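Local structure of aerobactin synthase IucC (Klebsiella pneumoniae, 6CN7) at residues K6-V11 / A103-D108. The protein probably catalyses the ATP-dependent attachment of a second N-acetyl-N-hydroxylysine to N-citryl-N-acetyl-N-hydroxylysine, the step that completes the siderophore aerobactin. The protein carries 5 engineered substitutions. Residues are numbered along the deposited sequence; the frame is centred on the assembly and turned at random.
Sequences KDWDFV and ATLLGD
The CA atoms of Val11 and Asp108 are the nearest pair across segments 6-11 and 103-108, 6.5 Å apart. Both segments are helical; their axes cross steeply, at 123° between N-to-C directions, with a closest approach of 10.2 Å, and few side chains meet. Branched at CB, Val11 presents a short, compact apolar side chain: with CG1 anti to the backbone N (chi1 176°), that methyl packs 3.3 Å from CB of Asp108 and also meets CD2 of Leu105 at 3.6 Å. Leu105, longer and forked at its end, serves two partners. While CD2 lies against the valine, CD1 reaches CH2 of Trp8 at 3.6 Å, the leucine crossing the indole roughly at right angles and meeting the six-membered ring obliquely. This is helix-on-helix packing near the N-terminus of an IucA/IucC-family synthetase, helix 4-25 lying on helix 91-114. Trp8 and Val11 also touch Leu109, and Asp7 and Phe10 touch Leu112, which carries the packing further along helix 91-114. Trp8, large enough to span several neighbours, also packs on Leu75 and on Glu241 of the second subunit, placing the contact beside the dimer interface. Asp108 combines an apolar CB with a polar end: OD1 forms a salt bridge with Lys145, while OD2 accepts a hydrogen bond from a water 2.6 Å away. The same water donates to Val11 O at 2.8 Å, bridging the two helices.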
loop_
_atom_site.group_PDB
_atom_site.type_symbol
_atom_site.label_atom_id
_atom_site.label_comp_id
_atom_site.label_asym_id
_atom_site.label_seq_id
_atom_site.Cartn_x
_atom_site.Cartn_y
_atom_site.Cartn_z
ATOM N N LYS A 6 2.139 20.101 25.134
ATOM C CA LYS A 6 0.960 20.101 25.996
ATOM C C LYS A 6 -0.080 19.101 25.505
ATOM O O LYS A 6 -0.688 18.383 26.305
ATOM C CB LYS A 6 0.365 21.506 26.067
ATOM N N ASP A 7 -0.297 19.040 24.189
ATOM C CA ASP A 7 -1.307 18.136 23.645
ATOM C C ASP A 7 -0.848 16.685 23.712
ATOM O O ASP A 7 -1.657 15.781 23.953
ATOM C CB ASP A 7 -1.629 18.521 22.203
ATOM C CG ASP A 7 -2.314 19.870 22.099
ATOM O OD1 ASP A 7 -2.868 20.340 23.116
ATOM O OD2 ASP A 7 -2.304 20.458 20.997
ATOM N N TRP A 8 0.445 16.442 23.494
ATOM C CA TRP A 8 0.960 15.078 23.531
ATOM C C TRP A 8 0.778 14.455 24.909
ATOM O O TRP A 8 0.487 13.260 25.024
ATOM C CB TRP A 8 2.433 15.072 23.121
ATOM C CG TRP A 8 3.065 13.719 23.133
ATOM C CD1 TRP A 8 4.037 13.278 23.982
ATOM C CD2 TRP A 8 2.772 12.625 22.255
ATOM N NE1 TRP A 8 4.369 11.978 23.687
ATOM C CE2 TRP A 8 3.607 11.554 22.629
ATOM C CE3 TRP A 8 1.885 12.448 21.187
ATOM C CZ2 TRP A 8 3.576 10.324 21.981
ATOM C CZ3 TRP A 8 1.861 11.226 20.542
ATOM C CH2 TRP A 8 2.703 10.180 20.941
ATOM N N ASP A 9 0.938 15.251 25.969
ATOM C CA ASP A 9 0.755 14.719 27.315
ATOM C C ASP A 9 -0.718 14.503 27.627
ATOM O O ASP A 9 -1.083 13.508 28.264
ATOM C CB ASP A 9 1.380 15.659 28.344
ATOM C CG ASP A 9 1.122 15.211 29.768
ATOM O OD1 ASP A 9 1.691 14.177 30.178
ATOM O OD2 ASP A 9 0.345 15.888 30.474
ATOM N N PHE A 10 -1.581 15.424 27.191
ATOM C CA PHE A 10 -3.009 15.269 27.440
ATOM C C PHE A 10 -3.552 14.020 26.758
ATOM O O PHE A 10 -4.336 13.271 27.350
ATOM C CB PHE A 10 -3.764 16.509 26.962
ATOM C CG PHE A 10 -5.253 16.418 27.140
ATOM C CD1 PHE A 10 -5.841 16.733 28.354
ATOM C CD2 PHE A 10 -6.068 16.022 26.090
ATOM C CE1 PHE A 10 -7.211 16.650 28.520
ATOM C CE2 PHE A 10 -7.439 15.939 26.250
ATOM C CZ PHE A 10 -8.011 16.254 27.467
ATOM N N VAL A 11 -3.140 13.774 25.515
ATOM C CA VAL A 11 -3.674 12.635 24.776
ATOM C C VAL A 11 -3.156 11.326 25.361
ATOM O O VAL A 11 -3.875 10.320 25.392
ATOM C CB VAL A 11 -3.334 12.770 23.280
ATOM C CG1 VAL A 11 -3.798 11.548 22.512
ATOM C CG2 VAL A 11 -3.995 14.011 22.707
ATOM N N ALA A 103 -1.585 5.013 15.906
ATOM C CA ALA A 103 -2.677 5.465 15.053
ATOM C C ALA A 103 -3.771 6.140 15.870
ATOM O O ALA A 103 -4.397 7.098 15.401
ATOM C CB ALA A 103 -3.257 4.291 14.264
ATOM N N THR A 104 -4.012 5.660 17.093
ATOM C CA THR A 104 -5.034 6.265 17.943
ATOM C C THR A 104 -4.582 7.623 18.463
ATOM O O THR A 104 -5.367 8.580 18.476
ATOM C CB THR A 104 -5.377 5.331 19.106
ATOM O OG1 THR A 104 -5.851 4.079 18.593
ATOM C CG2 THR A 104 -6.457 5.943 19.998
ATOM N N LEU A 105 -3.326 7.730 18.899
ATOM C CA LEU A 105 -2.826 9.010 19.386
ATOM C C LEU A 105 -2.825 10.056 18.279
ATOM O O LEU A 105 -3.136 11.227 18.522
ATOM C CB LEU A 105 -1.422 8.834 19.966
ATOM C CG LEU A 105 -1.308 7.890 21.167
ATOM C CD1 LEU A 105 0.142 7.773 21.611
ATOM C CD2 LEU A 105 -2.175 8.368 22.321
ATOM N N LEU A 106 -2.470 9.656 17.058
ATOM C CA LEU A 106 -2.528 10.583 15.935
ATOM C C LEU A 106 -3.943 11.111 15.744
ATOM O O LEU A 106 -4.151 12.320 15.586
ATOM C CB LEU A 106 -2.029 9.897 14.663
ATOM C CG LEU A 106 -0.511 9.717 14.559
ATOM C CD1 LEU A 106 -0.158 8.810 13.392
ATOM C CD2 LEU A 106 0.184 11.064 14.409
ATOM N N GLY A 107 -4.933 10.216 15.760
ATOM C CA GLY A 107 -6.312 10.648 15.606
ATOM C C GLY A 107 -6.783 11.500 16.768
ATOM O O GLY A 107 -7.489 12.494 16.577
ATOM N N ASP A 108 -6.399 11.126 17.990
ATOM C CA ASP A 108 -6.774 11.921 19.155
ATOM C C ASP A 108 -6.143 13.306 19.106
ATOM O O ASP A 108 -6.751 14.281 19.563
ATOM C CB ASP A 108 -6.375 11.185 20.436
ATOM C CG ASP A 108 -7.176 9.910 20.649
ATOM O OD1 ASP A 108 -8.144 9.678 19.891
ATOM O OD2 ASP A 108 -6.837 9.141 21.572
HETATM O O HOH W 1 -6.258 10.125 23.916
#